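Local coordinates for protein PES4 (Saccharomyces cerevisiae S288C, PDB 6EZ7), which probably binds RNA, with mRNA 3'-untranslated regions, poly(A) and poly(U) as likely targets, and is represented here by its third RNA recognition motif, at residues M1-I6 against W43-Y48; N8-T13 against R67-L72; S23-I28 against E55-R60. All coordinates share one frame; numbering follows the deposited sequence.

Interaction 1 (M1-I6 against W43-Y48). Unlike the reference sequence in segment 1-6: Met1 (reference Gln).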
loop_
_atom_site.group_PDB
_atom_site.type_symbol
_atom_site.label_atom_id
_atom_site.label_comp_id
_atom_site.label_asym_id
_atom_site.label_seq_id
_atom_site.Cartn_x
_atom_site.Cartn_y
_atom_site.Cartn_z
ATOM N N MET A 1 1.076 7.015 10.969
ATOM C CA MET A 1 0.225 8.070 10.436
ATOM C C MET A 1 0.688 8.452 9.033
ATOM O O MET A 1 0.088 9.296 8.366
ATOM C CB MET A 1 0.238 9.279 11.371
ATOM C CG MET A 1 -1.116 9.581 11.979
ATOM S SD MET A 1 -1.284 11.228 12.670
ATOM C CE MET A 1 -1.895 12.109 11.241
ATOM N N ASN A 2 1.772 7.822 8.597
ATOM C CA ASN A 2 2.300 8.021 7.255
ATOM C C ASN A 2 2.233 6.747 6.425
ATOM O O ASN A 2 2.629 6.741 5.261
ATOM C CB ASN A 2 3.750 8.508 7.316
ATOM C CG ASN A 2 3.868 9.919 7.842
ATOM O OD1 ASN A 2 3.175 10.301 8.783
ATOM N ND2 ASN A 2 4.749 10.705 7.236
ATOM N N SER A 3 1.735 5.667 7.020
ATOM C CA SER A 3 1.870 4.355 6.393
ATOM C C SER A 3 0.549 3.695 6.032
ATOM O O SER A 3 -0.454 3.857 6.727
ATOM C CB SER A 3 2.665 3.423 7.305
ATOM O OG SER A 3 3.938 3.974 7.589
ATOM N N ILE A 4 0.566 2.941 4.936
ATOM C CA ILE A 4 -0.601 2.195 4.490
ATOM C C ILE A 4 -0.262 0.734 4.236
ATOM O O ILE A 4 0.902 0.374 4.039
ATOM C CB ILE A 4 -1.203 2.799 3.202
ATOM C CG1 ILE A 4 -0.176 2.767 2.066
ATOM C CG2 ILE A 4 -1.697 4.214 3.458
ATOM C CD1 ILE A 4 -0.715 3.269 0.737
ATOM N N PHE A 5 -1.282 -0.111 4.265
ATOM C CA PHE A 5 -1.139 -1.486 3.810
ATOM C C PHE A 5 -1.824 -1.627 2.466
ATOM O O PHE A 5 -2.891 -1.055 2.242
ATOM C CB PHE A 5 -1.738 -2.476 4.811
ATOM C CG PHE A 5 -0.867 -2.742 6.004
ATOM C CD1 PHE A 5 0.376 -3.331 5.850
ATOM C CD2 PHE A 5 -1.301 -2.425 7.280
ATOM C CE1 PHE A 5 1.177 -3.587 6.949
ATOM C CE2 PHE A 5 -0.504 -2.681 8.382
ATOM C CZ PHE A 5 0.736 -3.259 8.213
ATOM N N ILE A 6 -1.204 -2.376 1.566
ATOM C CA ILE A 6 -1.816 -2.690 0.285
ATOM C C ILE A 6 -1.917 -4.195 0.177
ATOM O O ILE A 6 -0.903 -4.891 0.218
ATOM C CB ILE A 6 -1.006 -2.134 -0.889
ATOM C CG1 ILE A 6 -0.732 -0.644 -0.678
ATOM C CG2 ILE A 6 -1.731 -2.382 -2.201
ATOM C CD1 ILE A 6 0.473 -0.154 -1.424
ATOM N N TRP A 43 1.328 -8.686 -0.149
ATOM C CA TRP A 43 0.942 -7.473 0.547
ATOM C C TRP A 43 2.102 -6.493 0.548
ATOM O O TRP A 43 3.255 -6.878 0.368
ATOM C CB TRP A 43 0.477 -7.771 1.975
ATOM C CG TRP A 43 1.529 -8.328 2.881
ATOM C CD1 TRP A 43 1.905 -9.635 2.996
ATOM C CD2 TRP A 43 2.323 -7.597 3.820
ATOM N NE1 TRP A 43 2.893 -9.758 3.942
ATOM C CE2 TRP A 43 3.167 -8.522 4.464
ATOM C CE3 TRP A 43 2.407 -6.245 4.175
ATOM C CZ2 TRP A 43 4.084 -8.140 5.441
ATOM C CZ3 TRP A 43 3.317 -5.869 5.146
ATOM C CH2 TRP A 43 4.142 -6.814 5.769
ATOM N N ALA A 44 1.784 -5.220 0.729
ATOM C CA ALA A 44 2.799 -4.184 0.716
ATOM C C ALA A 44 2.588 -3.223 1.871
ATOM O O ALA A 44 1.464 -2.989 2.310
ATOM C CB ALA A 44 2.786 -3.435 -0.610
ATOM N N PHE A 45 3.690 -2.671 2.353
ATOM C CA PHE A 45 3.672 -1.701 3.431
ATOM C C PHE A 45 4.385 -0.459 2.929
ATOM O O PHE A 45 5.588 -0.490 2.668
ATOM C CB PHE A 45 4.342 -2.283 4.679
ATOM C CG PHE A 45 4.391 -1.344 5.849
ATOM C CD1 PHE A 45 3.231 -0.939 6.485
ATOM C CD2 PHE A 45 5.607 -0.894 6.337
ATOM C CE1 PHE A 45 3.284 -0.085 7.574
ATOM C CE2 PHE A 45 5.665 -0.040 7.422
ATOM C CZ PHE A 45 4.500 0.364 8.040
ATOM N N VAL A 46 3.631 0.621 2.762
ATOM C CA VAL A 46 4.163 1.840 2.166
ATOM C C VAL A 46 4.131 2.994 3.146
ATOM O O VAL A 46 3.098 3.278 3.757
ATOM C CB VAL A 46 3.383 2.233 0.901
ATOM C CG1 VAL A 46 3.893 3.558 0.345
ATOM C CG2 VAL A 46 3.503 1.141 -0.137
ATOM N N THR A 47 5.271 3.658 3.290
ATOM C CA THR A 47 5.370 4.817 4.159
ATOM C C THR A 47 5.632 6.077 3.341
ATOM O O THR A 47 6.583 6.142 2.563
ATOM C CB THR A 47 6.475 4.640 5.206
ATOM O OG1 THR A 47 6.169 3.503 6.024
ATOM C CG2 THR A 47 6.565 5.871 6.091
ATOM N N TYR A 48 4.776 7.074 3.521
ATOM C CA TYR A 48 4.911 8.340 2.817
ATOM C C TYR A 48 5.740 9.340 3.611
ATOM O O TYR A 48 5.752 9.308 4.840
ATOM C CB TYR A 48 3.530 8.923 2.513
ATOM C CG TYR A 48 2.840 8.205 1.379
ATOM C CD1 TYR A 48 3.083 8.565 0.062
ATOM C CD2 TYR A 48 1.964 7.156 1.622
ATOM C CE1 TYR A 48 2.468 7.907 -0.984
ATOM C CE2 TYR A 48 1.338 6.490 0.580
ATOM C CZ TYR A 48 1.593 6.874 -0.720
ATOM O OH TYR A 48 0.977 6.220 -1.761
#
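Residues 3-6 and 43-48 are antiparallel neighbours, each face of the pair with its own relief. On one face Ser3, Phe5, Trp43, Phe45 and Thr47 stand up. The Phe5 ring sits between the other two aromatics, its CE1 3.4 Å from Phe45 CD1 and 3.6 Å from Trp43 CZ3. Its plane is oblique to both, at 61° to Trp43 and 42° to Phe45, and Trp43 CZ3 comes at its edge. Phe45 (chi1 179°) brings its CE1 and CZ against the CB of Ser3, each 3.6 Å away, filling the low ground there. Ser3 OG hydrogen-bonds Thr47 OG1 at 2.8 Å.

The other face is turned to the helices. There Ile6 CD1 nestles 3.5 Å from Val46 CG2, and Ile6 CB rests on the small Ala44. Ile4 lies alongside Val46 and sends CD1 to the edge of the Tyr48 ring. At the strand end, Asn2 ND2 donates to Tyr48 O while its OD1 bonds Ser51.

Backbone bonds join Ile4 with Val46 and Ile6 with Ala44 in both directions, and Tyr48 N donates to Asn2 O, almost straight. The chemistry is two-sided: a mainly aliphatic underside that ends in the Tyr48 ring, and an aromatic platform consistent with the RNA-binding surface of this motif.

Interaction 2 (N8-T13 against R67-L72)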
loop_
_atom_site.group_PDB
_atom_site.type_symbol
_atom_site.label_atom_id
_atom_site.label_comp_id
_atom_site.label_asym_id
_atom_site.label_seq_id
_atom_site.Cartn_x
_atom_site.Cartn_y
_atom_site.Cartn_z
ATOM N N ASN A 8 -4.239 -7.857 -1.419
ATOM C CA ASN A 8 -4.843 -8.426 -2.620
ATOM C C ASN A 8 -4.068 -8.021 -3.868
ATOM O O ASN A 8 -4.647 -7.733 -4.916
ATOM C CB ASN A 8 -6.310 -8.011 -2.752
ATOM C CG ASN A 8 -7.080 -8.904 -3.700
ATOM O OD1 ASN A 8 -6.737 -10.072 -3.879
ATOM N ND2 ASN A 8 -8.118 -8.356 -4.325
ATOM N N LEU A 9 -2.745 -8.003 -3.746
ATOM C CA LEU A 9 -1.884 -7.710 -4.880
ATOM C C LEU A 9 -1.654 -8.963 -5.709
ATOM O O LEU A 9 -1.547 -10.062 -5.160
ATOM C CB LEU A 9 -0.546 -7.139 -4.411
ATOM C CG LEU A 9 -0.543 -5.723 -3.835
ATOM C CD1 LEU A 9 0.756 -5.472 -3.089
ATOM C CD2 LEU A 9 -0.733 -4.693 -4.938
ATOM N N PRO A 10 -1.582 -8.801 -7.036
ATOM C CA PRO A 10 -1.228 -9.893 -7.947
ATOM C C PRO A 10 0.166 -10.411 -7.629
ATOM O O PRO A 10 1.016 -9.619 -7.226
ATOM C CB PRO A 10 -1.267 -9.235 -9.328
ATOM C CG PRO A 10 -2.060 -7.992 -9.154
ATOM C CD PRO A 10 -1.817 -7.538 -7.753
ATOM N N THR A 11 0.402 -11.706 -7.808
ATOM C CA THR A 11 1.682 -12.299 -7.432
ATOM C C THR A 11 2.850 -11.766 -8.262
ATOM O O THR A 11 3.993 -11.807 -7.821
ATOM C CB THR A 11 1.643 -13.832 -7.550
ATOM O OG1 THR A 11 1.258 -14.201 -8.879
ATOM C CG2 THR A 11 0.647 -14.414 -6.558
ATOM N N ILE A 12 2.569 -11.258 -9.456
ATOM C CA ILE A 12 3.634 -10.725 -10.302
ATOM C C ILE A 12 3.956 -9.256 -10.002
ATOM O O ILE A 12 4.760 -8.639 -10.698
ATOM C CB ILE A 12 3.293 -10.880 -11.804
ATOM C CG1 ILE A 12 1.804 -10.641 -12.069
ATOM C CG2 ILE A 12 3.672 -12.271 -12.285
ATOM C CD1 ILE A 12 1.311 -9.258 -11.746
ATOM N N THR A 13 3.316 -8.705 -8.974
ATOM C CA THR A 13 3.557 -7.322 -8.566
ATOM C C THR A 13 5.029 -7.078 -8.263
ATOM O O THR A 13 5.674 -7.880 -7.584
ATOM C CB THR A 13 2.718 -6.956 -7.330
ATOM O OG1 THR A 13 1.333 -7.185 -7.618
ATOM C CG2 THR A 13 2.919 -5.499 -6.942
ATOM N N ARG A 67 -4.225 -5.485 -12.447
ATOM C CA ARG A 67 -4.247 -6.790 -13.102
ATOM C C ARG A 67 -5.435 -7.629 -12.646
ATOM O O ARG A 67 -5.278 -8.780 -12.237
ATOM C CB ARG A 67 -2.938 -7.537 -12.852
ATOM C CG ARG A 67 -1.723 -6.717 -13.222
ATOM C CD ARG A 67 -0.687 -7.559 -13.919
ATOM N NE ARG A 67 0.616 -6.902 -13.923
ATOM C CZ ARG A 67 1.308 -6.626 -15.023
ATOM N NH1 ARG A 67 0.821 -6.955 -16.212
ATOM N NH2 ARG A 67 2.487 -6.026 -14.933
ATOM N N GLY A 68 -6.620 -7.030 -12.692
ATOM C CA GLY A 68 -7.850 -7.739 -12.397
ATOM C C GLY A 68 -8.135 -7.929 -10.921
ATOM O O GLY A 68 -9.216 -8.386 -10.555
ATOM N N LYS A 69 -7.166 -7.592 -10.074
ATOM C CA LYS A 69 -7.330 -7.711 -8.629
ATOM C C LYS A 69 -7.775 -6.387 -8.028
ATOM O O LYS A 69 -7.155 -5.351 -8.275
ATOM C CB LYS A 69 -6.023 -8.158 -7.964
ATOM C CG LYS A 69 -5.508 -9.520 -8.402
ATOM C CD LYS A 69 -6.485 -10.626 -8.054
ATOM C CE LYS A 69 -5.807 -11.987 -8.100
ATOM N NZ LYS A 69 -6.003 -12.665 -9.414
ATOM N N LYS A 70 -8.841 -6.424 -7.235
ATOM C CA LYS A 70 -9.314 -5.236 -6.542
ATOM C C LYS A 70 -8.457 -5.008 -5.302
ATOM O O LYS A 70 -8.521 -5.773 -4.340
ATOM C CB LYS A 70 -10.792 -5.374 -6.170
ATOM C CG LYS A 70 -11.436 -4.071 -5.748
ATOM C CD LYS A 70 -12.947 -4.199 -5.643
ATOM C CE LYS A 70 -13.341 -5.208 -4.582
ATOM N NZ LYS A 70 -14.807 -5.194 -4.329
ATOM N N LEU A 71 -7.644 -3.959 -5.334
ATOM C CA LEU A 71 -6.699 -3.710 -4.256
ATOM C C LEU A 71 -7.385 -3.279 -2.972
ATOM O O LEU A 71 -8.373 -2.545 -2.994
ATOM C CB LEU A 71 -5.681 -2.647 -4.671
ATOM C CG LEU A 71 -4.762 -3.022 -5.829
ATOM C CD1 LEU A 71 -3.619 -2.027 -5.943
ATOM C CD2 LEU A 71 -4.237 -4.438 -5.649
ATOM N N LEU A 72 -6.849 -3.749 -1.851
ATOM C CA LEU A 72 -7.279 -3.284 -0.545
ATOM C C LEU A 72 -6.210 -2.353 0.005
ATOM O O LEU A 72 -5.078 -2.769 0.247
ATOM C CB LEU A 72 -7.521 -4.460 0.404
ATOM C CG LEU A 72 -7.816 -4.118 1.865
ATOM C CD1 LEU A 72 -9.131 -3.351 2.000
ATOM C CD2 LEU A 72 -7.835 -5.384 2.708
HETATM O O HOH W 1 -10.490 -9.103 -6.642
HETATM O O HOH W 2 3.785 -6.482 -12.553
#
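The two segments run roughly opposite ways, their end-to-end directions 146° apart, and the chain turns a corner where Asn8 takes a left-handed helical conformation (phi 61°, psi 39°). Asn8 carries the one direct hydrogen bond between them. Its CG is anti to the backbone N, which sends the amide across to the other segment. ND2 donates to Lys70 O over only 2.6 Å. The acceptor lies near the plane of the amide, but the donor stands well above the plane of the Lys70 carbonyl. A water bound to Lys70 N also lies near Asn8 ND2, in a weak bond. Asn8 O, by contrast, is buried against Lys69 CB and Leu71 CD2, and no hydrogen-bond partner for it appears in the model. An alanine here would lose the amide and its bond to Lys70 O, and would probably loosen the corner from the facing chain.

Beyond the corner the contact is mostly apolar. The side chains of Leu9 and Leu71 cross obliquely, CD2 to CD2 at 3.6 Å. The Pro10 ring offers CG to two neighbours, Arg67 CB and Lys69 CG, each 3.8 Å away. Lys69 slides past the proline in the opposite direction. Farther out, Ile12 CD1 touches Arg67 NE at 3.3 Å. A second water bridges Ile12 O and Arg67 NH2. Pro10 O is gripped twice by Thr13: the bond from N closes a type I turn from Pro10 to Thr13, and OG1 adds a very short one of 2.5 Å.

Leu9 also packs on Ile18 of helix 15-22, and Pro10 and Leu71 on Phe66. The arrangement belongs to the RNA recognition motif fold, in which the first strand is paired with the last, here where strand 3-9 leads out toward helix 15-22.

Interaction 3 (S23-I28 against E55-R60)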
loop_
_atom_site.group_PDB
_atom_site.type_symbol
_atom_site.label_atom_id
_atom_site.label_comp_id
_atom_site.label_asym_id
_atom_site.label_seq_id
_atom_site.Cartn_x
_atom_site.Cartn_y
_atom_site.Cartn_z
ATOM N N SER A 23 3.300 6.583 -5.909
ATOM C CA SER A 23 4.020 7.855 -5.885
ATOM C C SER A 23 3.193 8.962 -6.529
ATOM O O SER A 23 3.568 10.135 -6.487
ATOM C CB SER A 23 5.366 7.740 -6.599
ATOM O OG SER A 23 6.190 6.774 -5.974
ATOM N N GLU A 24 2.067 8.586 -7.123
ATOM C CA GLU A 24 1.196 9.555 -7.779
ATOM C C GLU A 24 0.512 10.490 -6.784
ATOM O O GLU A 24 0.053 11.567 -7.158
ATOM C CB GLU A 24 0.142 8.840 -8.626
ATOM C CG GLU A 24 0.720 8.063 -9.800
ATOM C CD GLU A 24 1.521 8.942 -10.747
ATOM O OE1 GLU A 24 1.091 10.086 -11.011
ATOM O OE2 GLU A 24 2.584 8.491 -11.225
ATOM N N VAL A 25 0.439 10.080 -5.520
ATOM C CA VAL A 25 -0.214 10.900 -4.504
ATOM C C VAL A 25 0.791 11.738 -3.722
ATOM O O VAL A 25 0.426 12.728 -3.085
ATOM C CB VAL A 25 -1.020 10.039 -3.515
ATOM C CG1 VAL A 25 -2.145 9.322 -4.236
ATOM C CG2 VAL A 25 -0.119 9.046 -2.836
ATOM N N GLY A 26 2.058 11.342 -3.775
ATOM C CA GLY A 26 3.102 12.042 -3.050
ATOM C C GLY A 26 4.339 11.181 -2.902
ATOM O O GLY A 26 4.290 9.983 -3.173
ATOM N N PRO A 27 5.453 11.790 -2.469
ATOM C CA PRO A 27 6.749 11.114 -2.342
ATOM C C PRO A 27 6.703 9.949 -1.360
ATOM O O PRO A 27 6.201 10.099 -0.248
ATOM C CB PRO A 27 7.680 12.217 -1.821
ATOM C CG PRO A 27 6.981 13.502 -2.133
ATOM C CD PRO A 27 5.523 13.197 -2.034
ATOM N N ILE A 28 7.231 8.804 -1.767
ATOM C CA ILE A 28 7.255 7.634 -0.902
ATOM C C ILE A 28 8.568 7.545 -0.131
ATOM O O ILE A 28 9.650 7.605 -0.717
ATOM C CB ILE A 28 7.045 6.343 -1.708
ATOM C CG1 ILE A 28 5.608 6.281 -2.230
ATOM C CG2 ILE A 28 7.340 5.129 -0.846
ATOM C CD1 ILE A 28 5.352 5.143 -3.200
ATOM N N GLU A 55 -3.298 9.330 3.460
ATOM C CA GLU A 55 -4.754 9.393 3.394
ATOM C C GLU A 55 -5.219 9.499 1.947
ATOM O O GLU A 55 -6.217 8.891 1.557
ATOM C CB GLU A 55 -5.285 10.573 4.204
ATOM C CG GLU A 55 -6.781 10.521 4.465
ATOM C CD GLU A 55 -7.212 9.219 5.114
ATOM O OE1 GLU A 55 -6.576 8.806 6.108
ATOM O OE2 GLU A 55 -8.188 8.608 4.627
ATOM N N LYS A 56 -4.489 10.276 1.155
ATOM C CA LYS A 56 -4.804 10.428 -0.259
ATOM C C LYS A 56 -4.712 9.085 -0.968
ATOM O O LYS A 56 -5.560 8.755 -1.797
ATOM C CB LYS A 56 -3.867 11.442 -0.915
ATOM C CG LYS A 56 -4.137 12.883 -0.509
ATOM C CD LYS A 56 -2.984 13.795 -0.900
ATOM C CE LYS A 56 -2.732 13.762 -2.399
ATOM N NZ LYS A 56 -1.477 14.478 -2.764
ATOM N N ALA A 57 -3.682 8.313 -0.629
ATOM C CA ALA A 57 -3.456 7.006 -1.240
ATOM C C ALA A 57 -4.617 6.057 -0.972
ATOM O O ALA A 57 -5.061 5.338 -1.866
ATOM C CB ALA A 57 -2.151 6.397 -0.733
ATOM N N ILE A 58 -5.098 6.049 0.266
ATOM C CA ILE A 58 -6.256 5.240 0.621
ATOM C C ILE A 58 -7.481 5.680 -0.180
ATOM O O ILE A 58 -8.179 4.857 -0.774
ATOM C CB ILE A 58 -6.566 5.335 2.124
ATOM C CG1 ILE A 58 -5.405 4.768 2.942
ATOM C CG2 ILE A 58 -7.864 4.609 2.450
ATOM C CD1 ILE A 58 -5.539 5.012 4.430
ATOM N N LYS A 59 -7.728 6.984 -0.209
ATOM C CA LYS A 59 -8.896 7.509 -0.909
ATOM C C LYS A 59 -8.836 7.228 -2.404
ATOM O O LYS A 59 -9.861 6.971 -3.040
ATOM C CB LYS A 59 -9.037 9.015 -0.670
ATOM C CG LYS A 59 -9.605 9.370 0.692
ATOM C CD LYS A 59 -10.211 10.767 0.691
ATOM C CE LYS A 59 -9.168 11.836 0.973
ATOM N NZ LYS A 59 -9.023 12.095 2.434
ATOM N N ARG A 60 -7.636 7.268 -2.968
ATOM C CA ARG A 60 -7.500 7.134 -4.410
ATOM C C ARG A 60 -7.333 5.692 -4.877
ATOM O O ARG A 60 -7.773 5.350 -5.977
ATOM C CB ARG A 60 -6.331 7.990 -4.905
ATOM C CG ARG A 60 -6.548 9.479 -4.652
ATOM C CD ARG A 60 -5.400 10.325 -5.164
ATOM N NE ARG A 60 -5.052 10.003 -6.544
ATOM C CZ ARG A 60 -4.067 10.588 -7.218
ATOM N NH1 ARG A 60 -3.331 11.526 -6.639
ATOM N NH2 ARG A 60 -3.818 10.231 -8.470
#
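Two carbonyls of the loop after helix 15-22 each receive a cationic side chain from helix 51-61, and they are served unequally. Val25 O is well satisfied. Lys56 NZ donates to it at 2.6 Å and lies in the plane of the carbonyl. The lysine chain bends at chi3 (59°), which brings the ammonium to the oxygen. The same NZ has a weak, long ion pair with Asp53, one turn earlier in the helix. Glu24 O has a poorer donor. Arg60 NH1 is 3.4 Å away, and the N-H to O angle of 132° marks this bond as weak.

Between the two donors sits Val25, which is buried together with Ala57. Its CG1 lies over one face of the Arg60 guanidinium, 3.5 Å from NH1, and equally near the CD of that arginine. The two side chains slide past each other in opposite directions. CG2 takes the crowded position between the backbone N and the carbonyl carbon, and meets the small Ala57 at CB, 3.9 Å away. Val25 CB also lies against Lys56 CB. Both Val25 and Ala57 pack on Tyr48 of strand 42-48.

Gly26 N makes a weak bond to Ser23 O, while Ser23 OG bonds Leu19 O in helix 15-22. In the helix, Arg60 N donates to Lys56 O, so the two long side chains start one turn apart. The carboxylate of Glu24 does not reach Arg60: its OE1 stays 5.5 Å from NH2, although the opposite charges would probably still attract.

A buried valine packs against the stems of two basic side chains. The cations meet neutral carbonyls, so across these two segments the hold rests on one strong bond, one weak one and apolar contact.

How the interactions relate
Interactions 1 and 2 share strand 3-9. Residues 1-6 pair with strand 42-48 near the centre of the chain, whereas residues 8-13 meet the start of strand 69-75 at a more exposed margin. They touch where Leu9 CD1 packs on Ala44 CB. Interaction 3 joins a loop to helix 51-61 and is partly buried, with Val25 and Ala57 inside and Glu24 and Arg60 outside. It meets interaction 1 at Tyr48, whose hydroxyl lies against Val25 and Ala57 and bonds Phe22 O. Interactions 2 and 3 do not touch. The chemistry follows position: paired backbone bonds in the sheet, one amide bond with waters at the margin, and lysine and arginine on loop carbonyls at the helix.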